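Local coordinates for putative lipoprotein YerB (Bacillus subtilis, PDB 2PSB) that is of unknown function but is a putative membrane-anchored lipoprotein that interacts with the DNA helicase PcrA, at residues K111-E114 with S115-D119; D119-G123 with L124-G128. One frame throughout, in Å; residues are numbered along the deposited sequence.

Interaction 1: residues K111-E114 with S115-D119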
loop_
_atom_site.group_PDB
_atom_site.type_symbol
_atom_site.label_atom_id
_atom_site.label_comp_id
_atom_site.label_asym_id
_atom_site.label_seq_id
_atom_site.Cartn_x
_atom_site.Cartn_y
_atom_site.Cartn_z
ATOM N N LYS A 111 -9.440 18.975 1.773
ATOM C CA LYS A 111 -9.965 19.529 3.015
ATOM C C LYS A 111 -9.460 18.741 4.210
ATOM O O LYS A 111 -9.086 19.309 5.234
ATOM C CB LYS A 111 -11.498 19.509 3.008
ATOM C CG LYS A 111 -12.149 20.358 1.918
ATOM C CD LYS A 111 -11.909 21.857 2.129
ATOM C CE LYS A 111 -12.639 22.393 3.353
ATOM N NZ LYS A 111 -14.117 22.278 3.220
ATOM N N GLN A 112 -9.454 17.423 4.066
ATOM C CA GLN A 112 -9.009 16.532 5.123
ATOM C C GLN A 112 -7.598 16.890 5.570
ATOM O O GLN A 112 -7.352 17.144 6.749
ATOM C CB GLN A 112 -9.061 15.087 4.616
ATOM C CG GLN A 112 -9.492 14.070 5.652
ATOM C CD GLN A 112 -9.987 12.784 5.016
ATOM O OE1 GLN A 112 -9.221 12.059 4.373
ATOM N NE2 GLN A 112 -11.277 12.497 5.188
ATOM N N LEU A 113 -6.675 16.924 4.619
ATOM C CA LEU A 113 -5.286 17.240 4.912
ATOM C C LEU A 113 -5.053 18.707 5.281
ATOM O O LEU A 113 -4.134 19.023 6.040
ATOM C CB LEU A 113 -4.415 16.850 3.722
ATOM C CG LEU A 113 -4.354 15.333 3.492
ATOM C CD1 LEU A 113 -3.730 15.034 2.140
ATOM C CD2 LEU A 113 -3.564 14.675 4.623
ATOM N N GLU A 114 -5.872 19.606 4.750
ATOM C CA GLU A 114 -5.718 21.015 5.074
ATOM C C GLU A 114 -6.324 21.274 6.452
ATOM O O GLU A 114 -6.095 22.314 7.056
ATOM C CB GLU A 114 -6.376 21.886 4.001
ATOM C CG GLU A 114 -5.731 21.718 2.629
ATOM C CD GLU A 114 -6.134 22.796 1.631
ATOM O OE1 GLU A 114 -7.344 23.063 1.466
ATOM O OE2 GLU A 114 -5.227 23.368 0.995
ATOM N N SER A 115 -7.076 20.300 6.949
ATOM C CA SER A 115 -7.697 20.385 8.264
ATOM C C SER A 115 -6.773 19.784 9.313
ATOM O O SER A 115 -7.158 19.632 10.468
ATOM C CB SER A 115 -9.034 19.636 8.281
ATOM O OG SER A 115 -9.980 20.259 7.428
ATOM N N GLY A 116 -5.561 19.434 8.892
ATOM C CA GLY A 116 -4.572 18.870 9.797
ATOM C C GLY A 116 -4.602 17.364 9.977
ATOM O O GLY A 116 -4.091 16.847 10.971
ATOM N N ALA A 117 -5.182 16.650 9.015
ATOM C CA ALA A 117 -5.281 15.194 9.112
ATOM C C ALA A 117 -3.935 14.488 9.199
ATOM O O ALA A 117 -3.835 13.440 9.829
ATOM C CB ALA A 117 -6.079 14.638 7.933
ATOM N N ALA A 118 -2.896 15.053 8.592
ATOM C CA ALA A 118 -1.592 14.402 8.627
ATOM C C ALA A 118 -0.452 15.238 8.049
ATOM O O ALA A 118 -0.677 16.134 7.233
ATOM C CB ALA A 118 -1.680 13.074 7.876
ATOM N N ASP A 119 0.772 14.950 8.488
ATOM C CA ASP A 119 1.938 15.652 7.964
ATOM C C ASP A 119 2.099 15.157 6.537
ATOM O O ASP A 119 2.420 13.986 6.323
ATOM C CB ASP A 119 3.204 15.308 8.758
ATOM C CG ASP A 119 3.159 15.812 10.186
ATOM O OD1 ASP A 119 2.720 16.968 10.390
ATOM O OD2 ASP A 119 3.573 15.058 11.097
#
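The hydroxyl of S115 folds back onto the last turn of the helix: OG donates to the backbone O of K111, 2.6 Å away, arriving well above the plane of that carbonyl. OG stands anti to the carbonyl carbon and beside the residue's own backbone N (chi1 -66°), which brings it to K111 O; serine suits the place because its short side chain supplies a donor for a carbonyl at the end of the helix. The backbone N of S115 also bonds to Q112 O at 3.2 Å, and A117 N reaches the same oxygen from the opposite face of its plane. This second bond, 3.2 Å from A117 N to Q112 O, together with the weak one from G116 N to L113 O, makes the turn a Schellman motif. G116, the C-prime residue, has positive phi (88°), where a side chain would be pressed against the preceding carbonyl. At the end of the turn CB of A117 points back at the helix, 4.2 Å from L113 CD2, and L113 CD2 also lies 4.1 Å from CB of A118. One leucine branch thus meets two small methyls, and alanines let the chain pass close by. L113 is buried, packing also on V90, W105 and F100.

Interaction 2: residues D119-G123 with L124-G128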
loop_
_atom_site.group_PDB
_atom_site.type_symbol
_atom_site.label_atom_id
_atom_site.label_comp_id
_atom_site.label_asym_id
_atom_site.label_seq_id
_atom_site.Cartn_x
_atom_site.Cartn_y
_atom_site.Cartn_z
ATOM N N ASP A 119 0.772 14.950 8.488
ATOM C CA ASP A 119 1.938 15.652 7.964
ATOM C C ASP A 119 2.099 15.157 6.537
ATOM O O ASP A 119 2.420 13.986 6.323
ATOM C CB ASP A 119 3.204 15.308 8.758
ATOM C CG ASP A 119 3.159 15.812 10.186
ATOM O OD1 ASP A 119 2.720 16.968 10.390
ATOM O OD2 ASP A 119 3.573 15.058 11.097
ATOM N N TYR A 120 1.877 16.037 5.565
ATOM C CA TYR A 120 1.981 15.636 4.168
ATOM C C TYR A 120 3.010 16.368 3.325
ATOM O O TYR A 120 3.584 17.384 3.729
ATOM C CB TYR A 120 0.617 15.744 3.479
ATOM C CG TYR A 120 0.028 17.142 3.407
ATOM C CD1 TYR A 120 -0.530 17.748 4.536
ATOM C CD2 TYR A 120 -0.027 17.836 2.194
ATOM C CE1 TYR A 120 -1.136 19.008 4.454
ATOM C CE2 TYR A 120 -0.628 19.092 2.104
ATOM C CZ TYR A 120 -1.186 19.671 3.235
ATOM O OH TYR A 120 -1.823 20.892 3.147
HETATM N N MSE A 121 3.236 15.814 2.143
HETATM C CA MSE A 121 4.159 16.355 1.159
HETATM C C MSE A 121 3.412 16.240 -0.169
HETATM O O MSE A 121 3.172 15.135 -0.666
HETATM C CB MSE A 121 5.436 15.522 1.113
HETATM C CG MSE A 121 6.505 16.099 0.226
HETATM SE SE MSE A 121 7.899 14.839 -0.067
HETATM C CE MSE A 121 8.550 14.801 1.748
ATOM N N ASN A 122 3.038 17.385 -0.726
ATOM C CA ASN A 122 2.289 17.435 -1.973
ATOM C C ASN A 122 3.201 17.744 -3.148
ATOM O O ASN A 122 3.893 18.772 -3.170
ATOM C CB ASN A 122 1.190 18.500 -1.881
ATOM C CG ASN A 122 0.077 18.285 -2.890
ATOM O OD1 ASN A 122 0.305 17.790 -3.995
ATOM N ND2 ASN A 122 -1.136 18.675 -2.520
ATOM N N GLY A 123 3.191 16.849 -4.126
ATOM C CA GLY A 123 4.013 17.035 -5.300
ATOM C C GLY A 123 3.738 18.391 -5.906
ATOM O O GLY A 123 4.590 18.965 -6.578
ATOM N N LEU A 124 2.541 18.909 -5.672
ATOM C CA LEU A 124 2.183 20.214 -6.209
ATOM C C LEU A 124 3.154 21.296 -5.717
ATOM O O LEU A 124 3.603 22.141 -6.495
ATOM C CB LEU A 124 0.754 20.599 -5.791
ATOM C CG LEU A 124 -0.442 19.707 -6.157
ATOM C CD1 LEU A 124 -1.733 20.432 -5.771
ATOM C CD2 LEU A 124 -0.449 19.396 -7.639
ATOM N N ASP A 125 3.489 21.251 -4.431
ATOM C CA ASP A 125 4.374 22.241 -3.831
ATOM C C ASP A 125 5.857 22.071 -4.079
ATOM O O ASP A 125 6.621 23.020 -3.913
ATOM C CB ASP A 125 4.147 22.295 -2.326
ATOM C CG ASP A 125 2.698 22.440 -1.974
ATOM O OD1 ASP A 125 2.013 23.256 -2.625
ATOM O OD2 ASP A 125 2.242 21.743 -1.048
ATOM N N PHE A 126 6.277 20.876 -4.475
ATOM C CA PHE A 126 7.697 20.635 -4.693
ATOM C C PHE A 126 8.010 20.182 -6.099
ATOM O O PHE A 126 9.141 19.792 -6.387
ATOM C CB PHE A 126 8.217 19.588 -3.707
ATOM C CG PHE A 126 7.910 19.897 -2.274
ATOM C CD1 PHE A 126 6.636 19.682 -1.761
ATOM C CD2 PHE A 126 8.899 20.401 -1.431
ATOM C CE1 PHE A 126 6.347 19.961 -0.429
ATOM C CE2 PHE A 126 8.625 20.684 -0.098
ATOM C CZ PHE A 126 7.346 20.464 0.409
ATOM N N ASP A 127 7.014 20.231 -6.971
ATOM C CA ASP A 127 7.219 19.823 -8.353
ATOM C C ASP A 127 8.290 20.732 -8.944
ATOM O O ASP A 127 8.034 21.908 -9.204
ATOM C CB ASP A 127 5.913 19.952 -9.147
ATOM C CG ASP A 127 5.938 19.154 -10.440
ATOM O OD1 ASP A 127 6.892 18.377 -10.636
ATOM O OD2 ASP A 127 5.001 19.296 -11.252
ATOM N N GLY A 128 9.490 20.185 -9.137
ATOM C CA GLY A 128 10.593 20.961 -9.678
ATOM C C GLY A 128 11.811 20.928 -8.769
ATOM O O GLY A 128 12.913 21.277 -9.178
HETATM O O HOH W 1 -0.741 22.024 0.156
HETATM O O HOH W 2 3.147 19.842 0.711
#
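A single carbonyl, N122 O, meets both backbone and ring of the turn that follows it: D125 N donates to it at 2.8 Å from above the carbonyl plane, F126 N adds a weak bond, and the F126 ring brings CD1 to 3.2 Å from this oxygen, which lies at the ring's edge, near its plane. The side chain of the same asparagine caps the short helix 123-126. With CG anti to the backbone N (chi1 -159°), OD1 swings forward to accept from L124 N, and it accepts from G104 N as well. N122 is therefore the N-cap, where strand 120-122 turns directly into a helix; asparagine suits it through its short amide acceptor. A leucine in its place would probably leave the amide N-H groups of L124 and G104 without their shared acceptor and weaken the start of the helix. The L124 side chain runs alongside the amide, with L124 CG 3.0 Å from N122 OD1. On the other flank, selenomethionine M121 crosses F126 at about a right angle; its SE stands above the ring face, 5.4 Å from the centroid, in a distant Met-aromatic contact, while M121 CG lies 3.9 Å from F126 CE1. D125 OD2 accepts a hydrogen bond from a water 2.7 Å away, which in turn accepts one from N122 N, bridging the carboxylate to the strand backbone.

In the fold
The two contacts follow each other along the chain and share D119: interaction 1 ends helix 107-114 and leads into strand 120-122, and interaction 2 takes that strand into helix 123-126. Their centres lie about 14 Å apart, on the same side of the chain's centre. They touch where the Y120 ring packs on the end of the first helix, with Y120 CE1 3.4 Å from L113 O. Strand 120-122 runs parallel to strand 99-102, and D119 is tied by salt bridges to R31 and K160. Both contacts belong to the N-terminal DUF3048 portion of the protein, where the end of one helix and the start of the next bracket a short strand at the protein's periphery.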